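Local coordinates for peptidoglycan N-acetylglucosamine deacetylase (Agathobacter rectalis, PDB 5JMU), which probably removes acetyl groups from N-acetylglucosamine in peptidoglycan as a zinc-binding hydrolase of the NodB family, this chain being its catalytic domain, at residues Gly18-Tyr23 and Ser177-Val182; Lys32-Leu37 and Gln185-Glu190; Asp110-Arg115 and Leu213-Pro218. All coordinates share one frame; numbering follows the deposited sequence.

Contact 1: residues Gly18-Tyr23 and Ser177-Val182. With ACT (acetate ion), chain B.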
ATOM      1  N   GLY A  18       0.629 -19.043  -4.828  1.00 14.25           N
ATOM      2  CA  GLY A  18       1.236 -20.102  -4.043  1.00 11.72           C
ATOM      3  C   GLY A  18       0.806 -20.024  -2.597  1.00 14.85           C
ATOM      4  O   GLY A  18      -0.195 -19.411  -2.243  1.00 16.13           O
ATOM      5  N   ASN A  19       1.602 -20.624  -1.735  1.00 12.84           N
ATOM      6  CA  ASN A  19       1.222 -20.700  -0.334  1.00 16.10           C
ATOM      7  C   ASN A  19       2.240 -19.991   0.560  1.00 15.16           C
ATOM      8  O   ASN A  19       3.421 -19.883   0.194  1.00 17.85           O
ATOM      9  CB  ASN A  19       1.076 -22.162   0.065  1.00 16.50           C
ATOM     10  CG  ASN A  19      -0.010 -22.845  -0.729  1.00 20.13           C
ATOM     11  OD1 ASN A  19      -1.110 -22.303  -0.883  1.00 18.85           O
ATOM     12  ND2 ASN A  19       0.328 -23.978  -1.343  1.00 24.93           N
ATOM     13  N   LYS A  20       1.768 -19.542   1.722  1.00 14.52           N
ATOM     14  CA  LYS A  20       2.586 -18.806   2.707  1.00 14.16           C
ATOM     15  C   LYS A  20       3.244 -17.610   2.019  1.00 14.21           C
ATOM     16  O   LYS A  20       4.479 -17.487   1.957  1.00 15.89           O
ATOM     17  CB  LYS A  20       3.593 -19.737   3.382  1.00 15.47           C
ATOM     18  CG  LYS A  20       2.900 -20.703   4.333  1.00 19.53           C
ATOM     19  CD  LYS A  20       3.820 -21.771   4.887  1.00 25.57           C
ATOM     20  CE  LYS A  20       4.619 -21.244   5.994  1.00 31.13           C
ATOM     21  NZ  LYS A  20       5.237 -22.383   6.722  1.00 34.28           N
ATOM     22  N   ILE A  21       2.383 -16.699   1.554  1.00 10.95           N
ATOM     23  CA  ILE A  21       2.808 -15.522   0.793  1.00 10.48           C
ATOM     24  C   ILE A  21       2.661 -14.300   1.680  1.00 11.45           C
ATOM     25  O   ILE A  21       1.652 -14.163   2.374  1.00 11.14           O
ATOM     26  CB  ILE A  21       1.957 -15.325  -0.468  1.00 10.67           C
ATOM     27  CG1 ILE A  21       2.019 -16.576  -1.377  1.00 12.62           C
ATOM     28  CG2 ILE A  21       2.337 -14.020  -1.187  1.00 12.28           C
ATOM     29  CD1 ILE A  21       3.444 -16.962  -1.810  1.00 13.11           C
ATOM     30  N   ILE A  22       3.647 -13.404   1.638  1.00 12.11           N
ATOM     31  CA  ILE A  22       3.529 -12.092   2.309  1.00 10.59           C
ATOM     32  C   ILE A  22       3.796 -10.981   1.308  1.00  9.93           C
ATOM     33  O   ILE A  22       4.885 -10.922   0.686  1.00 10.58           O
ATOM     34  CB  ILE A  22       4.507 -11.960   3.493  1.00 10.90           C
ATOM     35  CG1 ILE A  22       4.269 -13.097   4.510  1.00 12.29           C
ATOM     36  CG2 ILE A  22       4.313 -10.579   4.174  1.00 10.87           C
ATOM     37  CD1 ILE A  22       5.356 -13.207   5.559  1.00 13.22           C
ATOM     38  N   TYR A  23       2.833 -10.069   1.198  1.00 10.89           N
ATOM     39  CA  TYR A  23       3.039  -8.849   0.428  1.00 10.64           C
ATOM     40  C   TYR A  23       3.283  -7.764   1.461  1.00  9.70           C
ATOM     41  O   TYR A  23       2.323  -7.308   2.107  1.00  9.60           O
ATOM     42  CB  TYR A  23       1.819  -8.506  -0.430  1.00  9.02           C
ATOM     43  CG  TYR A  23       1.444  -9.542  -1.492  1.00 10.30           C
ATOM     44  CD1 TYR A  23       2.054  -9.561  -2.742  1.00 10.88           C
ATOM     45  CD2 TYR A  23       0.395 -10.444  -1.255  1.00  9.83           C
ATOM     46  CE1 TYR A  23       1.662 -10.492  -3.707  1.00 10.32           C
ATOM     47  CE2 TYR A  23      -0.003 -11.384  -2.221  1.00 11.92           C
ATOM     48  CZ  TYR A  23       0.631 -11.401  -3.446  1.00 10.58           C
ATOM     49  OH  TYR A  23       0.232 -12.326  -4.391  1.00 12.55           O
ATOM     50  N   SER A 177      -2.294 -15.911  10.460  1.00 15.07           N
ATOM     51  CA  SER A 177      -3.717 -16.112  10.266  1.00 14.81           C
ATOM     52  C   SER A 177      -4.105 -16.358   8.823  1.00 16.89           C
ATOM     53  O   SER A 177      -5.249 -16.717   8.586  1.00 16.97           O
ATOM     54  CB  SER A 177      -4.500 -14.890  10.741  1.00 20.43           C
ATOM     55  OG  SER A 177      -4.222 -14.692  12.113  1.00 30.25           O
ATOM     56  N   HIS A 178      -3.178 -16.152   7.878  1.00 13.60           N
ATOM     57  CA  HIS A 178      -3.547 -16.106   6.466  1.00 14.57           C
ATOM     58  C   HIS A 178      -2.559 -16.859   5.625  1.00 16.56           C
ATOM     59  O   HIS A 178      -1.361 -16.720   5.809  1.00 16.70           O
ATOM     60  CB  HIS A 178      -3.596 -14.653   5.933  1.00 12.45           C
ATOM     61  CG  HIS A 178      -4.576 -13.790   6.678  1.00 12.15           C
ATOM     62  ND1 HIS A 178      -5.943 -13.970   6.604  1.00 15.57           N
ATOM     63  CD2 HIS A 178      -4.372 -12.738   7.507  1.00 12.43           C
ATOM     64  CE1 HIS A 178      -6.541 -13.079   7.395  1.00 16.44           C
ATOM     65  NE2 HIS A 178      -5.614 -12.315   7.943  1.00 12.19           N
ATOM     66  N   ASN A 179      -3.060 -17.619   4.668  1.00 14.12           N
ATOM     67  CA  ASN A 179      -2.152 -18.239   3.709  1.00 14.65           C
ATOM     68  C   ASN A 179      -1.491 -17.193   2.839  1.00 14.20           C
ATOM     69  O   ASN A 179      -0.320 -17.340   2.433  1.00 13.95           O
ATOM     70  CB  ASN A 179      -2.924 -19.233   2.847  1.00 15.62           C
ATOM     71  CG  ASN A 179      -2.012 -20.059   1.971  1.00 16.61           C
ATOM     72  OD1 ASN A 179      -0.925 -20.445   2.390  1.00 17.19           O
ATOM     73  ND2 ASN A 179      -2.462 -20.330   0.760  1.00 17.79           N
ATOM     74  N   VAL A 180      -2.250 -16.161   2.515  1.00 12.67           N
ATOM     75  CA  VAL A 180      -1.763 -15.048   1.719  1.00 11.79           C
ATOM     76  C   VAL A 180      -2.022 -13.756   2.470  1.00 12.82           C
ATOM     77  O   VAL A 180      -3.170 -13.404   2.700  1.00 11.97           O
ATOM     78  CB  VAL A 180      -2.448 -15.017   0.317  1.00 11.78           C
ATOM     79  CG1 VAL A 180      -1.989 -13.722  -0.460  1.00 10.95           C
ATOM     80  CG2 VAL A 180      -2.132 -16.333  -0.441  1.00 12.98           C
ATOM     81  N   SER A 181      -0.953 -13.072   2.874  1.00 10.50           N
ATOM     82  CA  SER A 181      -1.070 -11.871   3.715  1.00 10.41           C
ATOM     83  C   SER A 181      -0.698 -10.633   2.947  1.00 10.00           C
ATOM     84  O   SER A 181       0.287 -10.649   2.224  1.00 11.75           O
ATOM     85  CB  SER A 181      -0.135 -11.929   4.939  1.00 12.47           C
ATOM     86  OG  SER A 181      -0.464 -13.030   5.800  1.00 12.16           O
ATOM     87  N   VAL A 182      -1.446  -9.543   3.188  1.00  9.04           N
ATOM     88  CA  VAL A 182      -1.076  -8.201   2.718  1.00  8.66           C
ATOM     89  C   VAL A 182      -0.922  -7.384   3.992  1.00  9.77           C
ATOM     90  O   VAL A 182      -1.899  -7.138   4.704  1.00  9.31           O
ATOM     91  CB  VAL A 182      -2.165  -7.562   1.813  1.00 10.70           C
ATOM     92  CG1 VAL A 182      -1.785  -6.131   1.435  1.00  9.80           C
ATOM     93  CG2 VAL A 182      -2.384  -8.453   0.564  1.00 11.90           C
TER
HETATM   94  C   ACT B 501      -8.314 -15.796   4.918  1.00 33.46           C
HETATM   95  O   ACT B 501      -9.075 -16.286   5.777  1.00 41.26           O
HETATM   96  OXT ACT B 501      -7.089 -16.086   5.001  1.00 29.61           O
HETATM   97  CH3 ACT B 501      -8.835 -14.899   3.841  1.00 37.58           C
HETATM   98  O   HOH W   1       0.864 -15.274   4.885  1.00 12.82           O
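Asn179 meets Asn19 and Lys20, and Tyr23 meets Val180 and Val182, along two neighbouring parallel strands of the NodB fold, the distorted beta/alpha barrel of the carbohydrate esterase 4 deacetylases. Segments 21-23 and 180-182 run within 12° of parallel, with Ile21 beside Val180, Ile22 beside Ser181 and Tyr23 beside Val182. Just ahead of this pairing, the side chain of Asn179 holds the incoming loop with both ends of its amide. Its CG is anti to the backbone N (chi1 -172°), beside the carbonyl carbon, which brings the amide to Asn19 and Lys20. Asn179 OD1 accepts from Lys20 N at 2.9 Å, the donor standing above the carbonyl plane, while Asn179 ND2 gives a hydrogen to Asn19 OD1 at 2.9 Å, close to its own amide plane. The two amide planes are turned 34° apart. Asparagine suits this place because one short side chain supplies both a donor and an acceptor. Its backbone continues the ladder: Asn179 O accepts from Ile21 N, Ile21 O from Ser181 N, and Ser181 O from Tyr23 N at 2.8 Å.

Tyr23 shares a sheet face with the two valines and turns its ring edge to Val180, with CE2 3.5 Å from Val180 CG1. Tyr23 CD2 lies 3.9 Å from Val182 CG2, an oblique approach. Ile21 CG2 lies over one ring face, offset toward the rim, and Leu213 also packs on this tyrosine. Beta-branched valines fit the extended backbone and give the ring compact methyls to rest on.

Ser181 points to the other face with Ile22, where both touch Val175 of helix 164-175. The small serine brings a hydroxyl there: Ser181 OG is 2.8 Å from a water that is also bonded to Ile21 O and His178 O.

Contact 2: residues Lys32-Leu37 and Gln185-Glu190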
ATOM      1  N   LYS A  32      11.840  10.519   4.674  1.00 14.73           N
ATOM      2  CA  LYS A  32      13.258  10.489   5.041  1.00 15.68           C
ATOM      3  C   LYS A  32      13.765   9.102   5.383  1.00 17.67           C
ATOM      4  O   LYS A  32      14.976   8.902   5.356  1.00 21.49           O
ATOM      5  CB  LYS A  32      13.536  11.455   6.211  1.00 21.72           C
ATOM      6  CG  LYS A  32      12.895  11.072   7.488  1.00 28.44           C
ATOM      7  CD  LYS A  32      13.229  12.102   8.582  1.00 37.55           C
ATOM      8  CE  LYS A  32      14.708  12.123   8.908  1.00 43.20           C
ATOM      9  NZ  LYS A  32      14.988  13.044  10.076  1.00 49.25           N
ATOM     10  N   TYR A  33      12.865   8.164   5.719  1.00 15.83           N
ATOM     11  CA  TYR A  33      13.282   6.818   6.090  1.00 15.33           C
ATOM     12  C   TYR A  33      13.215   5.821   4.949  1.00 17.04           C
ATOM     13  O   TYR A  33      13.615   4.656   5.121  1.00 15.15           O
ATOM     14  CB  TYR A  33      12.429   6.292   7.277  1.00 15.77           C
ATOM     15  CG  TYR A  33      12.404   7.318   8.412  1.00 17.63           C
ATOM     16  CD1 TYR A  33      13.560   7.650   9.082  1.00 17.81           C
ATOM     17  CD2 TYR A  33      11.222   7.987   8.762  1.00 18.47           C
ATOM     18  CE1 TYR A  33      13.559   8.601  10.078  1.00 21.95           C
ATOM     19  CE2 TYR A  33      11.209   8.928   9.750  1.00 21.51           C
ATOM     20  CZ  TYR A  33      12.366   9.226  10.405  1.00 23.49           C
ATOM     21  OH  TYR A  33      12.372  10.173  11.398  1.00 29.58           O
ATOM     22  N   THR A  34      12.680   6.242   3.804  1.00 15.16           N
ATOM     23  CA  THR A  34      12.468   5.337   2.690  1.00 13.84           C
ATOM     24  C   THR A  34      13.762   4.771   2.113  1.00 16.04           C
ATOM     25  O   THR A  34      13.803   3.578   1.814  1.00 14.08           O
ATOM     26  CB  THR A  34      11.634   6.049   1.596  1.00 13.14           C
ATOM     27  OG1 THR A  34      10.392   6.450   2.213  1.00 13.90           O
ATOM     28  CG2 THR A  34      11.358   5.093   0.376  1.00 12.04           C
ATOM     29  N   GLN A  35      14.795   5.598   1.939  1.00 13.44           N
ATOM     30  CA  GLN A  35      16.048   5.090   1.409  1.00 15.18           C
ATOM     31  C   GLN A  35      16.580   3.920   2.275  1.00 17.86           C
ATOM     32  O   GLN A  35      16.992   2.885   1.761  1.00 15.83           O
ATOM     33  CB  GLN A  35      17.094   6.208   1.328  1.00 16.80           C
ATOM     34  CG  GLN A  35      18.469   5.741   0.882  1.00 25.92           C
ATOM     35  CD  GLN A  35      18.469   5.196  -0.512  1.00 35.34           C
ATOM     36  OE1 GLN A  35      18.670   3.992  -0.727  1.00 41.31           O
ATOM     37  NE2 GLN A  35      18.243   6.066  -1.480  1.00 34.89           N
ATOM     38  N   GLY A  36      16.566   4.102   3.590  1.00 17.06           N
ATOM     39  CA  GLY A  36      17.056   3.084   4.500  1.00 17.16           C
ATOM     40  C   GLY A  36      16.251   1.789   4.372  1.00 17.59           C
ATOM     41  O   GLY A  36      16.801   0.695   4.442  1.00 17.12           O
ATOM     42  N   LEU A  37      14.931   1.927   4.195  1.00 14.39           N
ATOM     43  CA  LEU A  37      14.043   0.786   3.972  1.00 12.75           C
ATOM     44  C   LEU A  37      14.438   0.081   2.666  1.00 15.75           C
ATOM     45  O   LEU A  37      14.522  -1.151   2.615  1.00 15.47           O
ATOM     46  CB  LEU A  37      12.580   1.260   3.919  1.00 12.61           C
ATOM     47  CG  LEU A  37      11.572   0.174   3.498  1.00 12.69           C
ATOM     48  CD1 LEU A  37      11.650  -1.102   4.395  1.00 14.84           C
ATOM     49  CD2 LEU A  37      10.157   0.762   3.535  1.00 13.49           C
ATOM     50  N   GLN A 185       2.072  -1.343   6.514  1.00 11.04           N
ATOM     51  CA  GLN A 185       2.956  -0.494   7.299  1.00  9.99           C
ATOM     52  C   GLN A 185       3.040   0.879   6.630  1.00 10.87           C
ATOM     53  O   GLN A 185       2.553   1.081   5.505  1.00 12.01           O
ATOM     54  CB  GLN A 185       4.372  -1.066   7.440  1.00 10.13           C
ATOM     55  CG  GLN A 185       4.442  -2.329   8.295  1.00 10.04           C
ATOM     56  CD  GLN A 185       5.843  -2.922   8.271  1.00 12.00           C
ATOM     57  OE1 GLN A 185       6.150  -3.827   7.465  1.00 11.06           O
ATOM     58  NE2 GLN A 185       6.721  -2.407   9.155  1.00 11.86           N
ATOM     59  N   HIS A 186       3.703   1.816   7.308  1.00 13.61           N
ATOM     60  CA  HIS A 186       3.866   3.152   6.785  1.00 13.82           C
ATOM     61  C   HIS A 186       5.340   3.475   6.778  1.00 12.96           C
ATOM     62  O   HIS A 186       5.957   3.529   7.861  1.00 16.18           O
ATOM     63  CB  HIS A 186       3.108   4.163   7.672  1.00 12.62           C
ATOM     64  CG  HIS A 186       1.608   4.011   7.608  1.00 12.77           C
ATOM     65  ND1 HIS A 186       0.930   3.002   8.265  1.00 17.21           N
ATOM     66  CD2 HIS A 186       0.661   4.738   6.959  1.00 19.05           C
ATOM     67  CE1 HIS A 186      -0.367   3.111   8.024  1.00 19.27           C
ATOM     68  NE2 HIS A 186      -0.561   4.157   7.237  1.00 17.92           N
ATOM     69  N   ASP A 187       5.925   3.722   5.608  1.00 12.54           N
ATOM     70  CA  ASP A 187       7.385   3.944   5.615  1.00 13.25           C
ATOM     71  C   ASP A 187       7.797   5.347   6.079  1.00 14.79           C
ATOM     72  O   ASP A 187       8.997   5.644   6.171  1.00 16.10           O
ATOM     73  CB  ASP A 187       8.044   3.627   4.235  1.00 13.31           C
ATOM     74  CG  ASP A 187       7.471   4.423   3.067  1.00 15.08           C
ATOM     75  OD1 ASP A 187       6.231   4.513   2.950  1.00 14.82           O
ATOM     76  OD2 ASP A 187       8.249   4.912   2.193  1.00 14.23           O
ATOM     77  N   ILE A 188       6.818   6.190   6.421  1.00 14.84           N
ATOM     78  CA  ILE A 188       7.122   7.468   7.059  1.00 16.21           C
ATOM     79  C   ILE A 188       7.318   7.347   8.575  1.00 16.56           C
ATOM     80  O   ILE A 188       7.630   8.344   9.237  1.00 19.55           O
ATOM     81  CB  ILE A 188       6.009   8.495   6.790  1.00 17.45           C
ATOM     82  CG1 ILE A 188       4.656   7.926   7.216  1.00 16.94           C
ATOM     83  CG2 ILE A 188       6.031   8.922   5.325  1.00 23.63           C
ATOM     84  CD1 ILE A 188       3.610   9.032   7.448  1.00 25.33           C
ATOM     85  N   LYS A 189       7.140   6.147   9.122  1.00 16.91           N
ATOM     86  CA  LYS A 189       7.339   5.922  10.538  1.00 16.55           C
ATOM     87  C   LYS A 189       8.615   5.135  10.799  1.00 15.87           C
ATOM     88  O   LYS A 189       8.658   3.919  10.521  1.00 15.17           O
ATOM     89  CB  LYS A 189       6.144   5.157  11.109  1.00 17.29           C
ATOM     90  CG  LYS A 189       4.894   5.955  10.875  1.00 18.64           C
ATOM     91  CD  LYS A 189       3.691   5.399  11.567  1.00 31.26           C
ATOM     92  CE  LYS A 189       2.455   6.309  11.417  1.00 34.27           C
ATOM     93  NZ  LYS A 189       2.750   7.674  11.854  1.00 36.63           N
ATOM     94  N   GLU A 190       9.613   5.826  11.344  1.00 15.87           N
ATOM     95  CA  GLU A 190      10.906   5.243  11.580  1.00 17.03           C
ATOM     96  C   GLU A 190      10.819   3.912  12.379  1.00 19.87           C
ATOM     97  O   GLU A 190      11.445   2.911  12.015  1.00 16.65           O
ATOM     98  CB  GLU A 190      11.780   6.242  12.319  1.00 22.90           C
ATOM     99  CG  GLU A 190      13.197   5.806  12.318  1.00 25.54           C
ATOM    100  CD  GLU A 190      14.092   6.799  13.052  1.00 31.47           C
ATOM    101  OE1 GLU A 190      13.573   7.694  13.767  1.00 36.35           O
ATOM    102  OE2 GLU A 190      15.309   6.676  12.905  1.00 33.37           O
TER
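Tyr33 lies flat against Glu190, whose CB sits 3.6 Å from the ring centroid and only 11° off the ring normal, a CH-pi contact over the middle of the face. Lys32 CG covers the centre of the opposite face, leaving the ring between two aliphatic stems. The Glu190 chain crosses the tyrosine at about a right angle. Its carboxylate continues over the rim, tilted 16° from the ring plane, with Glu190 CD 3.5 Å from Tyr33 CE1. At the ring edge Tyr33 CD2 faces Ile188 O at 3.6 Å. An aromatic suits the spot because it is wide enough to touch the backbone at its edge and a neighbour on each face. An alanine here would probably leave the stems of Lys32 and Glu190 without the surface they pack on and open a gap beside Ile188 O.

Deeper in, Thr34 OG1 donates to Asp187 OD2 at 2.6 Å, on the anti side of the oxygen and 31° out of the carboxylate plane. Asp187 CB also rests on Leu37 CD2 at 3.6 Å, while Phe26 of strand 21-27 and Val193 touch the aspartate from outside the two segments. The contact thus joins the N-terminal part of helix 34-43 to the type I turn His186-Lys189 at the C-terminal side of strand 180-186. This turn borders the metal site: the side chain of Ile188 is about 4 Å from that of the zinc ligand Asp28 and about 7 Å from the zinc ion.

Threonine gives the junction a hydroxyl with two roles. Its proton goes to Asp187 and its oxygen accepts from Gly31 N, so that two buried residues, Thr34 and Asp187, satisfy each other, while CH-pi and aliphatic packing on Tyr33 occupies the more exposed side.

Contact 3: residues Asp110-Arg115 and Leu213-Pro218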
ATOM      1  N   ASP A 110       2.706   4.553 -15.942  1.00 17.86           N
ATOM      2  CA  ASP A 110       1.521   4.818 -15.119  1.00 18.28           C
ATOM      3  C   ASP A 110       1.363   3.770 -14.046  1.00 18.00           C
ATOM      4  O   ASP A 110       1.776   2.630 -14.214  1.00 20.45           O
ATOM      5  CB  ASP A 110       0.255   4.814 -15.955  1.00 19.28           C
ATOM      6  CG  ASP A 110       0.282   5.839 -17.026  1.00 24.74           C
ATOM      7  OD1 ASP A 110       0.319   7.043 -16.694  1.00 23.87           O
ATOM      8  OD2 ASP A 110       0.282   5.440 -18.205  1.00 32.16           O
ATOM      9  N   ALA A 111       0.677   4.142 -12.977  1.00 14.02           N
ATOM     10  CA  ALA A 111       0.334   3.184 -11.926  1.00 12.21           C
ATOM     11  C   ALA A 111      -0.816   2.326 -12.363  1.00 13.66           C
ATOM     12  O   ALA A 111      -1.656   2.777 -13.162  1.00 15.89           O
ATOM     13  CB  ALA A 111      -0.036   3.912 -10.608  1.00 13.54           C
ATOM     14  N   SER A 112      -0.875   1.095 -11.852  1.00 11.99           N
ATOM     15  CA  SER A 112      -1.982   0.165 -12.101  1.00 10.64           C
ATOM     16  C   SER A 112      -2.853  -0.170 -10.887  1.00 10.27           C
ATOM     17  O   SER A 112      -3.949  -0.691 -11.053  1.00 12.33           O
ATOM     18  CB  SER A 112      -1.440  -1.169 -12.640  1.00 15.27           C
ATOM     19  OG  SER A 112      -0.797  -0.995 -13.910  1.00 21.97           O
ATOM     20  N   ILE A 113      -2.324   0.097  -9.699  1.00 10.00           N
ATOM     21  CA  ILE A 113      -2.913  -0.314  -8.434  1.00  9.64           C
ATOM     22  C   ILE A 113      -2.970   0.910  -7.542  1.00 12.00           C
ATOM     23  O   ILE A 113      -2.069   1.755  -7.594  1.00 11.50           O
ATOM     24  CB  ILE A 113      -2.057  -1.432  -7.729  1.00 10.43           C
ATOM     25  CG1 ILE A 113      -1.749  -2.569  -8.713  1.00 11.60           C
ATOM     26  CG2 ILE A 113      -2.815  -1.983  -6.463  1.00 12.05           C
ATOM     27  CD1 ILE A 113      -0.826  -3.702  -8.132  1.00 18.60           C
ATOM     28  N   ILE A 114      -4.037   1.007  -6.756  1.00  9.18           N
ATOM     29  CA  ILE A 114      -4.173   2.073  -5.769  1.00 10.35           C
ATOM     30  C   ILE A 114      -4.535   1.517  -4.407  1.00  9.88           C
ATOM     31  O   ILE A 114      -4.963   0.350  -4.273  1.00  9.20           O
ATOM     32  CB  ILE A 114      -5.244   3.139  -6.192  1.00  9.57           C
ATOM     33  CG1 ILE A 114      -6.664   2.593  -5.965  1.00 11.13           C
ATOM     34  CG2 ILE A 114      -5.083   3.517  -7.645  1.00 11.78           C
ATOM     35  CD1 ILE A 114      -7.746   3.710  -6.080  1.00 13.68           C
ATOM     36  N   ARG A 115      -4.359   2.334  -3.365  1.00  9.60           N
ATOM     37  CA  ARG A 115      -4.935   2.039  -2.056  1.00  9.20           C
ATOM     38  C   ARG A 115      -5.652   3.296  -1.614  1.00 12.82           C
ATOM     39  O   ARG A 115      -5.025   4.348  -1.464  1.00  9.71           O
ATOM     40  CB  ARG A 115      -3.876   1.641  -1.040  1.00 10.09           C
ATOM     41  CG  ARG A 115      -4.506   1.488   0.404  1.00 10.47           C
ATOM     42  CD  ARG A 115      -3.468   0.880   1.336  1.00 13.97           C
ATOM     43  NE  ARG A 115      -3.270  -0.539   1.060  1.00 12.25           N
ATOM     44  CZ  ARG A 115      -2.145  -1.199   1.403  1.00 12.15           C
ATOM     45  NH1 ARG A 115      -1.134  -0.537   1.981  1.00 12.17           N
ATOM     46  NH2 ARG A 115      -2.028  -2.524   1.187  1.00 13.02           N
ATOM     47  N   LEU A 213       3.110  -6.722  -5.133  1.00 12.64           N
ATOM     48  CA  LEU A 213       1.800  -6.850  -5.770  1.00 10.85           C
ATOM     49  C   LEU A 213       1.964  -6.564  -7.232  1.00 10.10           C
ATOM     50  O   LEU A 213       2.670  -5.616  -7.625  1.00 13.80           O
ATOM     51  CB  LEU A 213       0.782  -5.870  -5.142  1.00 10.46           C
ATOM     52  CG  LEU A 213       0.293  -6.278  -3.738  1.00 12.08           C
ATOM     53  CD1 LEU A 213      -0.370  -5.067  -3.066  1.00 14.08           C
ATOM     54  CD2 LEU A 213      -0.640  -7.477  -3.796  1.00 10.60           C
ATOM     55  N   THR A 214       1.276  -7.339  -8.079  1.00 10.21           N
ATOM     56  CA  THR A 214       1.230  -7.055  -9.505  1.00 10.07           C
ATOM     57  C   THR A 214      -0.218  -7.117  -9.968  1.00 14.08           C
ATOM     58  O   THR A 214      -1.109  -7.418  -9.200  1.00 12.91           O
ATOM     59  CB  THR A 214       2.064  -8.040 -10.322  1.00 18.04           C
ATOM     60  OG1 THR A 214       1.442  -9.335 -10.272  1.00 20.96           O
ATOM     61  CG2 THR A 214       3.458  -8.137  -9.740  1.00 16.56           C
ATOM     62  N   THR A 215      -0.434  -6.827 -11.236  1.00 14.07           N
ATOM     63  CA  THR A 215      -1.810  -6.804 -11.729  1.00 16.57           C
ATOM     64  C   THR A 215      -2.446  -8.196 -11.779  1.00 17.78           C
ATOM     65  O   THR A 215      -3.656  -8.297 -11.888  1.00 20.47           O
ATOM     66  CB  THR A 215      -1.893  -6.164 -13.132  1.00 15.86           C
ATOM     67  OG1 THR A 215      -1.031  -6.868 -14.010  1.00 18.86           O
ATOM     68  CG2 THR A 215      -1.476  -4.671 -13.037  1.00 20.89           C
ATOM     69  N   SER A 216      -1.639  -9.246 -11.696  1.00 17.79           N
ATOM     70  CA  SER A 216      -2.216 -10.585 -11.656  1.00 19.94           C
ATOM     71  C   SER A 216      -2.327 -11.126 -10.227  1.00 17.73           C
ATOM     72  O   SER A 216      -2.806 -12.248 -10.045  1.00 19.84           O
ATOM     73  CB  SER A 216      -1.405 -11.530 -12.553  1.00 26.96           C
ATOM     74  OG  SER A 216      -0.055 -11.434 -12.225  1.00 29.30           O
ATOM     75  N   SER A 217      -1.883 -10.353  -9.216  1.00 14.59           N
ATOM     76  CA  SER A 217      -2.025 -10.788  -7.822  1.00 13.72           C
ATOM     77  C   SER A 217      -3.482 -10.773  -7.378  1.00 14.69           C
ATOM     78  O   SER A 217      -4.257  -9.892  -7.768  1.00 16.12           O
ATOM     79  CB  SER A 217      -1.238  -9.886  -6.855  1.00 12.69           C
ATOM     80  OG  SER A 217       0.125  -9.841  -7.229  1.00 14.75           O
ATOM     81  N   PRO A 218      -3.837 -11.705  -6.486  1.00 13.92           N
ATOM     82  CA  PRO A 218      -5.134 -11.528  -5.803  1.00 13.24           C
ATOM     83  C   PRO A 218      -5.105 -10.234  -4.984  1.00 18.05           C
ATOM     84  O   PRO A 218      -4.080  -9.946  -4.364  1.00 21.78           O
ATOM     85  CB  PRO A 218      -5.247 -12.786  -4.913  1.00 13.35           C
ATOM     86  CG  PRO A 218      -3.779 -13.164  -4.612  1.00 19.16           C
ATOM     87  CD  PRO A 218      -3.046 -12.833  -5.956  1.00 15.99           C
TER
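Ile113 reaches with its CD1 methyl to the backbone of Leu213 and Thr214, and this is the compact, buried half of the contact. CD1 is anti to CA (chi2 177°), the extended form that carries the methyl away from the short strand 113-114 until Ile113 CD1 lies 4.0 Å from Leu213 CB and 3.9 Å from Thr214 O. Phe51 of strand 49-53 touches both Ile113 and Leu213, completing an apolar cluster. A long branched aliphatic suits this because it packs by van der Waals contact against backbone and CB alike, while the polar atoms of Leu213 are satisfied by others: its N by Thr49 OG1 and its O by Thr72 OG1. Just beyond Ile113 along the chain, the carbonyl O of Arg115 accepts from ND1 of the zinc ligand His76.

The outer half is slighter. One methyl, Thr215 CG2, is set against Ser112 CB at 3.5 Å and also against Ser112 OG, near the surface, with Thr215 exposed. Thr215 belongs to a type I turn from Thr214 to Ser217, which is closed by Ser217 N to Thr214 O at 3.0 Å and braced by Thr214 N to Ser217 OG at 2.9 Å.

Polar bonding therefore shapes the turn from within, whereas its junction with segment 110-115 is van der Waals packing.

The three contacts interlock along the chain: segments 18-23, 32-37 and 110-115 come first, and their partners 177-182, 185-190 and 213-218 follow in the same order. Contacts 1 and 2 share strand 180-186 and lie toward its two ends, their centres about 23 Å apart, while strand 21-27 leads on to helix 34-43. Contact 3, its centre about 16 Å from that of contact 1, touches it where Tyr23 CD1 meets Leu213 CD2 at 3.6 Å. Contacts 2 and 3, centres about 21 Å apart, flank the chain's centre. Contacts 1 and 2 join early and late parts at the main sheet, contact 2 bordering the zinc site; contact 3 joins strand 113-114 to the loop after strand 209-210.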